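Local structure of L-iditol 2-dehydrogenase (Clostridium scindens, 4OH1) at residues V21-A26 against H325-Y330; A26-P31 against S131-Y136; I38-A43 against H74-V79; Q140-P145 against Q304-I309; L150-L155 against K319-E324. The protein probably catalyses the NAD+-dependent oxidation of L-iditol or related polyols, as a zinc-binding member of the alcohol dehydrogenase family. All coordinates share one frame; numbering follows the deposited sequence.

Contact 1: residues V21-A26 against H325-Y330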
# COMPACT_ATOMS: atom_id res chain seq x y z
N VAL A 21 41.01 9.97 15.90
CA VAL A 21 41.12 9.43 14.55
C VAL A 21 42.51 9.69 14.05
O VAL A 21 42.99 10.84 14.10
CB VAL A 21 40.13 10.09 13.59
CG1 VAL A 21 40.42 9.67 12.19
CG2 VAL A 21 38.70 9.66 13.95
N ASP A 22 43.16 8.66 13.55
CA ASP A 22 44.53 8.85 13.14
C ASP A 22 44.83 8.14 11.87
O ASP A 22 44.30 7.08 11.63
CB ASP A 22 45.48 8.35 14.21
CG ASP A 22 45.38 9.15 15.47
OD1 ASP A 22 45.74 10.33 15.40
OD2 ASP A 22 45.08 8.54 16.52
N MSE A 23 45.69 8.72 11.07
CA MSE A 23 46.11 8.06 9.85
C MSE A 23 47.18 7.02 10.15
O MSE A 23 48.11 7.30 10.89
CB MSE A 23 46.69 9.06 8.87
CG MSE A 23 46.98 8.42 7.56
SE MSE A 23 47.84 9.75 6.42
CE MSE A 23 46.32 10.81 5.79
N MSE A 24 47.06 5.84 9.56
CA MSE A 24 48.10 4.79 9.66
C MSE A 24 48.43 4.33 8.26
O MSE A 24 47.76 4.72 7.29
CB MSE A 24 47.65 3.60 10.52
CG MSE A 24 47.21 4.00 11.89
SE MSE A 24 46.32 2.66 13.08
CE MSE A 24 47.89 1.75 13.84
N GLU A 25 49.47 3.52 8.13
CA GLU A 25 49.72 2.91 6.83
C GLU A 25 48.97 1.57 6.76
O GLU A 25 48.80 0.88 7.76
CB GLU A 25 51.20 2.76 6.45
CG GLU A 25 51.32 2.49 4.90
CD GLU A 25 51.98 3.63 4.07
OE1 GLU A 25 53.24 3.55 3.95
OE2 GLU A 25 51.26 4.54 3.53
N ALA A 26 48.46 1.28 5.59
CA ALA A 26 47.74 0.07 5.36
C ALA A 26 48.18 -0.48 4.03
O ALA A 26 48.46 0.26 3.09
CB ALA A 26 46.26 0.36 5.34
N HIS A 325 37.56 19.04 2.99
CA HIS A 325 38.98 19.01 3.29
C HIS A 325 39.69 17.92 2.48
O HIS A 325 39.05 17.01 2.00
CB HIS A 325 39.19 18.70 4.76
CG HIS A 325 38.68 19.76 5.69
ND1 HIS A 325 39.40 20.89 6.00
CD2 HIS A 325 37.54 19.83 6.42
CE1 HIS A 325 38.73 21.61 6.87
NE2 HIS A 325 37.60 20.99 7.14
N THR A 326 41.01 18.01 2.37
CA THR A 326 41.83 16.97 1.77
C THR A 326 42.13 15.91 2.80
O THR A 326 42.13 16.18 4.01
CB THR A 326 43.15 17.52 1.29
OG1 THR A 326 43.81 18.13 2.41
CG2 THR A 326 42.95 18.60 0.21
N LEU A 327 42.35 14.67 2.34
CA LEU A 327 42.77 13.64 3.27
C LEU A 327 43.99 14.09 4.05
O LEU A 327 44.11 13.85 5.23
CB LEU A 327 43.03 12.34 2.54
CG LEU A 327 43.52 11.18 3.39
CD1 LEU A 327 42.64 10.99 4.64
CD2 LEU A 327 43.56 9.87 2.56
N THR A 328 44.89 14.80 3.40
CA THR A 328 46.08 15.28 4.09
C THR A 328 45.69 16.08 5.31
O THR A 328 46.34 15.99 6.35
CB THR A 328 46.92 16.17 3.15
OG1 THR A 328 47.26 15.41 2.00
CG2 THR A 328 48.18 16.62 3.80
N ASN A 329 44.63 16.88 5.20
CA ASN A 329 44.19 17.73 6.31
C ASN A 329 43.06 17.14 7.10
O ASN A 329 42.23 17.88 7.62
CB ASN A 329 43.74 19.08 5.76
CG ASN A 329 44.88 19.84 5.18
OD1 ASN A 329 46.01 19.58 5.51
ND2 ASN A 329 44.61 20.77 4.28
N TYR A 330 43.02 15.81 7.20
CA TYR A 330 41.95 15.14 7.88
C TYR A 330 41.80 15.60 9.32
O TYR A 330 40.70 15.55 9.88
CB TYR A 330 42.12 13.61 7.90
CG TYR A 330 43.17 13.08 8.86
CD1 TYR A 330 44.51 13.04 8.50
CD2 TYR A 330 42.81 12.59 10.11
CE1 TYR A 330 45.49 12.56 9.36
CE2 TYR A 330 43.78 12.09 10.97
CZ TYR A 330 45.13 12.08 10.57
OH TYR A 330 46.08 11.60 11.40

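Contact 2: residues A26-P31 against S131-Y136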
# COMPACT_ATOMS: atom_id res chain seq x y z
N ALA A 26 48.46 1.28 5.59
CA ALA A 26 47.74 0.07 5.36
C ALA A 26 48.18 -0.48 4.03
O ALA A 26 48.46 0.26 3.09
CB ALA A 26 46.26 0.36 5.34
N PRO A 27 48.19 -1.80 3.92
CA PRO A 27 48.57 -2.40 2.65
C PRO A 27 47.47 -2.17 1.62
O PRO A 27 46.32 -1.97 1.99
CB PRO A 27 48.72 -3.87 3.00
CG PRO A 27 47.75 -4.08 4.15
CD PRO A 27 47.62 -2.77 4.87
N MSE A 28 47.84 -2.17 0.35
CA MSE A 28 46.93 -2.12 -0.74
C MSE A 28 46.04 -3.37 -0.75
O MSE A 28 46.54 -4.48 -0.76
CB MSE A 28 47.75 -2.07 -2.02
CG MSE A 28 46.95 -2.00 -3.29
SE MSE A 28 46.09 -0.23 -3.42
CE MSE A 28 46.26 0.26 -5.31
N PRO A 29 44.71 -3.22 -0.73
CA PRO A 29 43.90 -4.45 -0.78
C PRO A 29 43.73 -4.98 -2.22
O PRO A 29 43.86 -4.24 -3.19
CB PRO A 29 42.57 -4.01 -0.19
CG PRO A 29 42.43 -2.60 -0.58
CD PRO A 29 43.87 -2.04 -0.46
N GLU A 30 43.42 -6.27 -2.34
CA GLU A 30 43.39 -6.97 -3.61
C GLU A 30 42.04 -7.61 -3.75
O GLU A 30 41.58 -8.24 -2.85
CB GLU A 30 44.48 -8.07 -3.59
CG GLU A 30 45.91 -7.58 -3.88
CD GLU A 30 45.97 -6.75 -5.16
OE1 GLU A 30 45.13 -6.97 -6.04
OE2 GLU A 30 46.83 -5.85 -5.29
N PRO A 31 41.38 -7.44 -4.88
CA PRO A 31 40.06 -8.06 -4.99
C PRO A 31 40.09 -9.52 -5.43
O PRO A 31 40.81 -9.84 -6.35
CB PRO A 31 39.41 -7.26 -6.08
CG PRO A 31 40.56 -6.74 -6.89
CD PRO A 31 41.64 -6.48 -5.95
N SER A 131 39.79 5.44 3.32
CA SER A 131 40.90 4.73 2.81
C SER A 131 41.10 5.18 1.36
O SER A 131 40.17 5.45 0.66
CB SER A 131 40.54 3.26 2.87
OG SER A 131 41.64 2.51 2.58
N GLU A 132 42.32 5.23 0.87
CA GLU A 132 42.53 5.64 -0.52
C GLU A 132 42.05 4.60 -1.51
O GLU A 132 41.66 4.95 -2.61
CB GLU A 132 44.01 5.91 -0.75
CG GLU A 132 44.47 7.18 -0.09
CD GLU A 132 45.96 7.40 -0.31
OE1 GLU A 132 46.73 6.41 -0.19
OE2 GLU A 132 46.31 8.59 -0.58
N TYR A 133 42.05 3.32 -1.11
CA TYR A 133 41.55 2.25 -1.97
C TYR A 133 40.77 1.31 -1.11
O TYR A 133 41.19 0.97 -0.01
CB TYR A 133 42.69 1.45 -2.65
CG TYR A 133 43.53 2.30 -3.58
CD1 TYR A 133 44.57 3.06 -3.10
CD2 TYR A 133 43.20 2.41 -4.92
CE1 TYR A 133 45.28 3.86 -3.94
CE2 TYR A 133 43.92 3.23 -5.76
CZ TYR A 133 44.95 3.93 -5.27
OH TYR A 133 45.66 4.75 -6.10
N ALA A 134 39.62 0.88 -1.58
CA ALA A 134 38.84 -0.05 -0.79
C ALA A 134 38.22 -1.09 -1.69
O ALA A 134 37.88 -0.77 -2.83
CB ALA A 134 37.75 0.69 -0.03
N VAL A 135 38.01 -2.29 -1.15
CA VAL A 135 37.50 -3.41 -1.89
C VAL A 135 36.12 -3.77 -1.36
O VAL A 135 35.88 -3.77 -0.15
CB VAL A 135 38.46 -4.65 -1.79
CG1 VAL A 135 37.79 -5.93 -2.29
CG2 VAL A 135 39.70 -4.39 -2.63
N TYR A 136 35.23 -4.13 -2.28
CA TYR A 136 33.87 -4.49 -1.95
C TYR A 136 33.47 -5.63 -2.88
O TYR A 136 34.03 -5.78 -3.96
CB TYR A 136 32.93 -3.28 -2.21
CG TYR A 136 33.17 -2.07 -1.33
CD1 TYR A 136 32.53 -1.92 -0.10
CD2 TYR A 136 34.09 -1.12 -1.69
CE1 TYR A 136 32.81 -0.80 0.74
CE2 TYR A 136 34.35 -0.02 -0.89
CZ TYR A 136 33.71 0.14 0.31
OH TYR A 136 34.05 1.25 1.05

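Contact 3: residues I38-A43 against H74-V79. With ZN (zinc ion), chain B.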
# COMPACT_ATOMS: atom_id res chain seq x y z
N ILE A 38 38.08 0.06 -5.47
CA ILE A 38 37.76 1.44 -5.77
C ILE A 38 38.91 2.29 -5.38
O ILE A 38 39.45 2.17 -4.30
CB ILE A 38 36.55 2.01 -4.87
CG1 ILE A 38 35.32 1.17 -4.98
CG2 ILE A 38 36.17 3.39 -5.27
CD1 ILE A 38 35.11 0.72 -6.38
N LYS A 39 39.21 3.23 -6.22
CA LYS A 39 40.02 4.31 -5.80
C LYS A 39 39.04 5.37 -5.26
O LYS A 39 38.24 5.92 -6.02
CB LYS A 39 40.76 4.90 -6.96
CG LYS A 39 41.77 5.84 -6.50
CD LYS A 39 42.13 6.88 -7.50
CE LYS A 39 43.36 7.60 -6.95
NZ LYS A 39 43.67 8.74 -7.79
N VAL A 40 39.18 5.71 -3.98
CA VAL A 40 38.20 6.55 -3.34
C VAL A 40 38.57 7.98 -3.62
O VAL A 40 39.70 8.38 -3.43
CB VAL A 40 38.12 6.28 -1.86
CG1 VAL A 40 36.99 7.11 -1.24
CG2 VAL A 40 37.82 4.81 -1.62
N VAL A 41 37.59 8.76 -4.08
CA VAL A 41 37.82 10.17 -4.38
C VAL A 41 37.19 11.10 -3.32
O VAL A 41 37.83 12.03 -2.84
CB VAL A 41 37.31 10.49 -5.79
CG1 VAL A 41 37.38 12.02 -6.09
CG2 VAL A 41 38.09 9.68 -6.78
N TYR A 42 35.94 10.83 -2.93
CA TYR A 42 35.32 11.58 -1.86
C TYR A 42 34.73 10.64 -0.84
O TYR A 42 34.09 9.65 -1.18
CB TYR A 42 34.24 12.47 -2.42
CG TYR A 42 34.76 13.74 -3.01
CD1 TYR A 42 35.02 14.81 -2.20
CD2 TYR A 42 34.93 13.89 -4.38
CE1 TYR A 42 35.51 16.00 -2.71
CE2 TYR A 42 35.39 15.11 -4.92
CZ TYR A 42 35.68 16.14 -4.06
OH TYR A 42 36.14 17.35 -4.50
N ALA A 43 34.96 10.98 0.42
CA ALA A 43 34.34 10.30 1.53
C ALA A 43 33.67 11.34 2.46
O ALA A 43 34.20 12.39 2.76
CB ALA A 43 35.32 9.54 2.26
N HIS A 74 31.71 4.92 5.60
CA HIS A 74 30.78 4.16 4.77
C HIS A 74 30.01 5.03 3.74
O HIS A 74 29.00 4.60 3.18
CB HIS A 74 29.83 3.42 5.69
CG HIS A 74 28.95 4.33 6.45
ND1 HIS A 74 29.39 5.02 7.56
CD2 HIS A 74 27.70 4.77 6.21
CE1 HIS A 74 28.44 5.82 7.99
NE2 HIS A 74 27.40 5.68 7.19
N GLU A 75 30.49 6.25 3.51
CA GLU A 75 29.86 7.16 2.60
C GLU A 75 30.93 7.60 1.62
O GLU A 75 31.82 8.35 2.01
CB GLU A 75 29.30 8.36 3.35
CG GLU A 75 28.33 7.99 4.47
CD GLU A 75 27.66 9.24 5.16
OE1 GLU A 75 28.02 10.41 4.90
OE2 GLU A 75 26.73 9.02 5.94
N LEU A 76 30.89 7.09 0.40
CA LEU A 76 32.04 7.33 -0.52
C LEU A 76 31.69 7.19 -1.98
O LEU A 76 30.75 6.43 -2.39
CB LEU A 76 33.23 6.42 -0.22
CG LEU A 76 32.95 4.93 -0.51
CD1 LEU A 76 34.16 4.22 -0.94
CD2 LEU A 76 32.33 4.26 0.68
N SER A 77 32.41 7.97 -2.77
CA SER A 77 32.36 7.84 -4.22
C SER A 77 33.79 7.70 -4.72
O SER A 77 34.69 8.17 -4.09
CB SER A 77 31.72 9.08 -4.84
OG SER A 77 32.46 10.20 -4.49
N GLY A 78 33.98 7.06 -5.86
CA GLY A 78 35.25 7.11 -6.53
C GLY A 78 35.18 6.41 -7.86
O GLY A 78 34.14 6.40 -8.50
N VAL A 79 36.31 5.82 -8.26
CA VAL A 79 36.46 5.23 -9.60
C VAL A 79 37.00 3.80 -9.43
O VAL A 79 37.84 3.54 -8.58
CB VAL A 79 37.41 6.09 -10.43
CG1 VAL A 79 37.57 5.54 -11.78
CG2 VAL A 79 36.85 7.50 -10.56
ZN ZN B . 25.72 7.31 6.52
O HOH W 1 23.67 8.34 7.17
O HOH W 2 24.39 5.60 7.52

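Contact 4: residues Q140-P145 against Q304-I309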
# COMPACT_ATOMS: atom_id res chain seq x y z
N GLN A 140 27.94 -4.76 -4.05
CA GLN A 140 27.94 -3.53 -3.28
C GLN A 140 28.25 -2.36 -4.12
O GLN A 140 28.27 -1.29 -3.60
CB GLN A 140 28.97 -3.61 -2.14
CG GLN A 140 28.69 -4.76 -1.20
CD GLN A 140 29.73 -4.94 -0.11
OE1 GLN A 140 30.61 -5.79 -0.24
NE2 GLN A 140 29.60 -4.18 0.98
N ILE A 141 28.52 -2.52 -5.41
CA ILE A 141 29.08 -1.42 -6.19
C ILE A 141 28.10 -0.94 -7.19
O ILE A 141 27.59 -1.76 -7.94
CB ILE A 141 30.36 -1.88 -6.94
CG1 ILE A 141 31.47 -2.18 -5.96
CG2 ILE A 141 30.81 -0.87 -7.95
CD1 ILE A 141 31.90 -1.01 -5.11
N PHE A 142 27.88 0.37 -7.25
CA PHE A 142 26.80 0.95 -8.08
C PHE A 142 27.34 2.00 -9.00
O PHE A 142 27.94 2.93 -8.57
CB PHE A 142 25.70 1.64 -7.22
CG PHE A 142 24.89 0.67 -6.40
CD1 PHE A 142 25.34 0.24 -5.17
CD2 PHE A 142 23.75 0.12 -6.92
CE1 PHE A 142 24.61 -0.71 -4.44
CE2 PHE A 142 23.01 -0.84 -6.20
CZ PHE A 142 23.44 -1.23 -4.95
N PRO A 143 27.07 1.89 -10.28
CA PRO A 143 27.59 2.95 -11.13
C PRO A 143 26.74 4.21 -11.10
O PRO A 143 25.52 4.15 -10.90
CB PRO A 143 27.57 2.32 -12.53
CG PRO A 143 26.43 1.44 -12.46
CD PRO A 143 26.46 0.82 -11.05
N ILE A 144 27.39 5.31 -11.35
CA ILE A 144 26.77 6.62 -11.43
C ILE A 144 27.15 7.28 -12.78
O ILE A 144 27.98 6.77 -13.48
CB ILE A 144 27.22 7.47 -10.24
CG1 ILE A 144 28.70 7.80 -10.32
CG2 ILE A 144 26.95 6.69 -8.92
CD1 ILE A 144 29.19 8.56 -9.09
N PRO A 145 26.53 8.39 -13.16
CA PRO A 145 26.80 8.90 -14.48
C PRO A 145 28.27 9.24 -14.75
O PRO A 145 28.99 9.69 -13.86
CB PRO A 145 25.96 10.18 -14.51
CG PRO A 145 24.84 9.87 -13.68
CD PRO A 145 25.42 9.12 -12.53
N GLN A 304 17.62 0.86 -1.84
CA GLN A 304 17.48 2.27 -2.09
C GLN A 304 18.57 2.89 -2.94
O GLN A 304 18.47 4.08 -3.32
CB GLN A 304 17.43 3.04 -0.76
CG GLN A 304 16.29 2.66 0.17
CD GLN A 304 14.95 3.23 -0.28
OE1 GLN A 304 14.73 3.54 -1.42
NE2 GLN A 304 14.06 3.32 0.62
N PHE A 305 19.61 2.14 -3.21
CA PHE A 305 20.80 2.75 -3.84
C PHE A 305 20.55 3.28 -5.26
O PHE A 305 20.88 4.43 -5.56
CB PHE A 305 22.01 1.81 -3.72
CG PHE A 305 22.87 2.09 -2.46
CD1 PHE A 305 22.48 1.67 -1.18
CD2 PHE A 305 24.04 2.81 -2.57
CE1 PHE A 305 23.26 1.96 -0.05
CE2 PHE A 305 24.81 3.10 -1.43
CZ PHE A 305 24.41 2.68 -0.19
N PRO A 306 19.91 2.50 -6.13
CA PRO A 306 19.66 3.00 -7.49
C PRO A 306 18.78 4.27 -7.47
O PRO A 306 19.13 5.29 -8.13
CB PRO A 306 18.99 1.81 -8.19
CG PRO A 306 19.56 0.63 -7.44
CD PRO A 306 19.57 1.07 -6.02
N LYS A 307 17.74 4.22 -6.64
CA LYS A 307 16.83 5.37 -6.40
C LYS A 307 17.56 6.63 -5.96
O LYS A 307 17.44 7.75 -6.51
CB LYS A 307 15.77 4.93 -5.38
CG LYS A 307 14.71 5.97 -5.10
CD LYS A 307 13.88 5.64 -3.93
CE LYS A 307 13.06 4.41 -4.15
NZ LYS A 307 12.56 3.95 -2.86
N SER A 308 18.38 6.44 -4.97
CA SER A 308 19.16 7.53 -4.45
C SER A 308 20.08 8.12 -5.48
O SER A 308 20.24 9.36 -5.61
CB SER A 308 19.94 7.00 -3.25
OG SER A 308 20.76 8.02 -2.72
N ILE A 309 20.72 7.24 -6.24
CA ILE A 309 21.57 7.71 -7.32
C ILE A 309 20.77 8.50 -8.32
O ILE A 309 21.22 9.57 -8.77
CB ILE A 309 22.26 6.52 -7.96
CG1 ILE A 309 23.31 5.97 -7.00
CG2 ILE A 309 22.87 6.90 -9.25
CD1 ILE A 309 23.88 4.63 -7.37

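Contact 5: residues L150-L155 against K319-E324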
# COMPACT_ATOMS: atom_id res chain seq x y z
N LEU A 150 31.64 13.77 -8.33
CA LEU A 150 31.84 12.80 -7.29
C LEU A 150 31.61 13.29 -5.86
O LEU A 150 31.35 12.51 -4.95
CB LEU A 150 33.27 12.26 -7.41
CG LEU A 150 33.42 11.37 -8.63
CD1 LEU A 150 34.88 11.07 -8.89
CD2 LEU A 150 32.69 10.05 -8.45
N LYS A 151 31.76 14.58 -5.64
CA LYS A 151 31.59 15.13 -4.34
C LYS A 151 30.16 14.93 -3.87
O LYS A 151 29.92 14.56 -2.75
CB LYS A 151 31.88 16.63 -4.42
CG LYS A 151 31.68 17.38 -3.15
CD LYS A 151 32.05 18.85 -3.38
CE LYS A 151 31.77 19.65 -2.19
NZ LYS A 151 32.51 20.93 -2.21
N ASP A 152 29.21 15.20 -4.74
CA ASP A 152 27.82 15.07 -4.37
C ASP A 152 27.39 13.65 -4.22
O ASP A 152 26.57 13.35 -3.35
CB ASP A 152 26.95 15.71 -5.40
CG ASP A 152 27.04 17.25 -5.38
OD1 ASP A 152 27.54 17.88 -4.41
OD2 ASP A 152 26.59 17.81 -6.37
N TYR A 153 27.93 12.76 -5.05
CA TYR A 153 27.55 11.32 -4.98
C TYR A 153 28.14 10.61 -3.79
O TYR A 153 27.72 9.53 -3.46
CB TYR A 153 27.87 10.59 -6.29
CG TYR A 153 26.92 10.96 -7.42
CD1 TYR A 153 27.09 12.11 -8.13
CD2 TYR A 153 25.85 10.14 -7.76
CE1 TYR A 153 26.20 12.47 -9.13
CE2 TYR A 153 25.01 10.46 -8.79
CZ TYR A 153 25.18 11.64 -9.46
OH TYR A 153 24.31 11.98 -10.45
N ALA A 154 29.13 11.21 -3.14
CA ALA A 154 29.56 10.71 -1.86
C ALA A 154 28.40 10.68 -0.84
O ALA A 154 28.46 9.99 0.16
CB ALA A 154 30.65 11.59 -1.32
N LEU A 155 27.37 11.48 -1.07
CA LEU A 155 26.22 11.50 -0.15
C LEU A 155 25.15 10.54 -0.54
O LEU A 155 24.09 10.60 0.05
CB LEU A 155 25.63 12.91 0.01
CG LEU A 155 26.39 13.64 1.12
CD1 LEU A 155 27.92 13.67 0.91
CD2 LEU A 155 25.87 15.03 1.11
N LYS A 319 23.83 23.30 -0.24
CA LYS A 319 23.22 23.77 0.98
C LYS A 319 23.35 22.78 2.12
O LYS A 319 22.74 22.95 3.17
CB LYS A 319 21.73 23.90 0.66
CG LYS A 319 21.50 24.97 -0.40
CD LYS A 319 20.05 25.19 -0.66
CE LYS A 319 19.83 26.26 -1.67
NZ LYS A 319 18.52 25.94 -2.29
N ILE A 320 24.16 21.75 1.92
CA ILE A 320 24.26 20.66 2.85
C ILE A 320 25.71 20.35 3.12
O ILE A 320 26.13 20.30 4.28
CB ILE A 320 23.54 19.45 2.28
CG1 ILE A 320 22.03 19.77 2.11
CG2 ILE A 320 23.75 18.23 3.17
CD1 ILE A 320 21.16 18.61 1.58
N ILE A 321 26.48 20.14 2.05
CA ILE A 321 27.91 19.95 2.20
C ILE A 321 28.49 21.28 2.48
O ILE A 321 28.54 22.10 1.62
CB ILE A 321 28.58 19.40 0.97
CG1 ILE A 321 28.02 18.02 0.66
CG2 ILE A 321 30.07 19.26 1.28
CD1 ILE A 321 28.30 17.52 -0.77
N GLN A 322 28.92 21.51 3.70
CA GLN A 322 29.38 22.84 4.07
C GLN A 322 30.86 22.91 4.24
O GLN A 322 31.36 23.99 4.39
CB GLN A 322 28.74 23.27 5.38
CG GLN A 322 27.25 23.18 5.33
CD GLN A 322 26.58 23.97 6.38
OE1 GLN A 322 26.41 23.52 7.53
NE2 GLN A 322 26.11 25.14 5.99
N LYS A 323 31.57 21.79 4.22
CA LYS A 323 33.04 21.83 4.33
C LYS A 323 33.62 20.72 3.50
O LYS A 323 33.11 19.62 3.56
CB LYS A 323 33.48 21.53 5.76
CG LYS A 323 33.41 22.66 6.68
CD LYS A 323 34.63 23.53 6.51
CE LYS A 323 34.51 24.74 7.39
NZ LYS A 323 35.77 25.46 7.19
N GLU A 324 34.72 21.01 2.82
CA GLU A 324 35.50 20.00 2.13
C GLU A 324 36.93 20.15 2.60
O GLU A 324 37.45 21.25 2.62
CB GLU A 324 35.45 20.24 0.63
CG GLU A 324 36.45 19.38 -0.18
CD GLU A 324 36.34 19.61 -1.70
OE1 GLU A 324 35.38 20.29 -2.11
OE2 GLU A 324 37.22 19.13 -2.48

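Contact 1: residues V21-A26 against H325-Y330
Met-23 of strand 20-26 faces Tyr-330 at the start of helix 330-338, with the two CA atoms 8.4 Å apart, too far for the backbones to pair. The tyrosine side chain spans this distance. Its OH accepts a hydrogen bond of 2.9 Å from Met-23 N, with an N-H...O angle of 156°. The CG of Tyr-330 lies between its own backbone N and carbonyl carbon (chi1 75°), the crowded position, and the ring extends toward the strand from there. Val-21 O meets the ring at its edge, in its plane, 3.5 Å from Tyr-330 CE2. Met-23 is a selenomethionine. Its CB packs against Tyr-330 CE1 at 3.7 Å. A bend at chi3 (-80°) turns CE toward Leu-327, and Met-23 CE touches Leu-327 CG at 3.7 Å. The turn that carries Leu-327 is an ST motif: Thr-326 OG1 accepts from Asn-329 N at 3.2 Å.

Strand 20-26 is an outermost strand of its antiparallel sheet. Asp-22, Met-24 and Ala-26 bond through their backbones to strand 2-9. Met-23 N, between them, is taken by the tyrosine instead. Val-21 also packs on Phe-334 and Tyr-338 of helix 330-338, while Leu-327 rests on Ile-347 of strand 344-348. The contact thus joins the N-terminal sheet to the C-terminal strand, turn and helix.

Contact 2: residues A26-P31 against S131-Y136
Tyr-133 opens strand 133-137 and turns the face of its ring to Met-28, a selenomethionine in the loop 27-34. Met-28 CE stands over the ring centre, 3.6 Å from the centroid and 5° off the normal. The selenium lies nearer the root of the ring, with Met-28 SE 3.6 Å from Tyr-133 CG. This is a Met-aromatic contact joined to a CH-pi contact. The bend at chi2 of Met-28 (70°) places SE beside the ring. The carbonyl of Tyr-133 is met next: Pro-29 CG lies 3.8 Å from Tyr-133 O.

Ala-134 points its side chain away from the loop. Its backbone pairs with Ile-38 in the sheet of the GroES-like domain common to zinc-containing alcohol dehydrogenases. Met-28, Pro-29 and Pro-31 lie over the side of the strand to which Tyr-133 and Val-135 point. Between the prolines, Glu-30 leaves the backbone away from the strand; its carboxylate makes salt bridges to Lys-82 and Arg-37.

Val-135 points back toward the loop and spreads its two methyls between two prolines. Its side chain and that of Pro-29 slide past each other in opposite directions, with Val-135 CG2 3.8 Å from Pro-29 CB. The other methyl, Val-135 CG1, reaches Pro-31 CB at 4.3 Å.

Contact 3: residues I38-A43 against H74-V79
Ser-77 is opposed by two residues, Val-41 and Tyr-42, which makes a classic beta bulge between two antiparallel strands of the GroES-like domain. Tyr-42 and Ser-77 send their side chains to the same face of the sheet. Ser-77 OG sits at the edge of the tyrosine ring, near its plane, and bonds to Leu-150 O. Tyr-42 OH reaches on to Glu-324. Ala-43 and Leu-76 occupy the other face. Val-40 and Leu-76 cross at about a right angle, with Val-40 CG2 3.8 Å from Leu-76 CD1. Gly-78 has no side chain, and Lys-39 O comes within 3.3 Å of Gly-78 CA.

At the bulge, Ser-77 O accepts from both backbone nitrogens, at 3.0 Å from Val-41 N and 3.2 Å from Tyr-42 N. The first donor lies in the carbonyl plane on a lone pair; the second is tilted 30° from that plane.

His-74 and Glu-75, beside Leu-76 in sequence, belong to a metal site. They bind the zinc ion together with two waters; Glu-157 and Cys-46, the latter oxidised to cysteinesulfonic acid, complete the site. Glu-75 OE1 makes a salt bridge to Lys-344. Glu-75 CG covers one face of the His-74 ring toward its rim, and Glu-75 OE2 binds the zinc at 2.1 Å.

Contact 4: residues Q140-P145 against Q304-I309
Phe-142 stands out from strand 141-143 as a flat knob, and helix 305-311 receives it with three side chains. Phe-305 CB is the bump on its face: it lies over the centre of the Phe-142 ring, 3.6 Å from the centroid and 12° off the normal, a CH-pi contact. The Phe-305 ring continues past the knob. The rings are nearly parallel, at 19°, but strongly offset, with centroids 5.2 Å apart and little overlap. Pro-306 takes another part of the ring, with Pro-306 CD 3.9 Å from Phe-142 CE2.

The strand belongs to the GroES-like domain. The helix comes much later in the chain, after the strands of the Rossmann-type sheet. It packs back on the zinc-bearing part, and Phe-305 lies close to the zinc ligand Glu-157. Arg-113 of a second subunit makes a cation-pi contact with the Phe-142 ring.

One turn along the helix, Ile-309 fills the hollow beside the knob. Its CG1 is anti to the carbonyl carbon (chi1 -71°), and beyond it Ile-309 CD1 presses on Phe-142 CB at 3.5 Å. The same methyl, Ile-309 CD1, lies 4.0 Å from Ile-144 CG2, and the two isoleucines cross at about a right angle.

Contact 5: residues L150-L155 against K319-E324
Ile-321, Lys-151 and Leu-155 bury the most surface here. Ile-321 points from strand 321-326 at the short, weakly bonded helix 150-153, and each of its branches has a partner. Ile-321 CG1 meets Leu-155 CD2 at 3.7 Å. Ile-321 CG2 lies against the aliphatic part of Lys-151, 3.9 Å from its CE. The remaining methyl, Ile-321 CD1, is 3.7 Å from Asp-152 OD1.

Lys-151 is fully extended, with CG anti to the backbone N (chi1 177°). It runs past Ile-321, and its amine forms a salt bridge to Glu-324, Lys-151 NZ to OE1 at 2.9 Å. The amine approaches OE1 almost head-on, in line with the C-O bond. The other oxygen is held by Tyr-42, so both carboxylate oxygens have a partner.

Leu-155 also grazes Ile-320, with Leu-155 CD2 4.4 Å from Ile-320 CG2. Ile-320 in turn packs on Met-187, Met-188 and Gln-191 of helix 184-194. Leu-155 occupies the N-cap position, right before helix 156-168, which carries the zinc ligand Glu-157. The contact lies within the zinc-bearing domain of this alcohol dehydrogenase fold, where the returning C-terminal chain joins its sheet, and borders the Rossmann-type domain through Ile-320.

How the contacts relate
Contacts 2, 3, 4 and 5 reach the mixed sheet of the zinc-bearing domain; contact 1 joins that sheet to the N-terminal one. Contact 1 encloses the others along the chain, and contact 3 is nested within contact 2. Contacts 4 and 5 cross. Contacts 1 and 2 share Ala-26, with centres 15 Å apart. Contacts 2 and 3 lie 11 Å apart between centres and are joined by backbone bonds between neighbouring strands 133-137 and 35-44. Contacts 3 and 5, 12 Å apart, are joined by hydrogen bonds from side chains. Contacts 1 and 5 share strand 321-326. Chain that follows the Rossmann-type sheet thus returns in contacts 1, 4 and 5 to pack on the zinc-bearing domain.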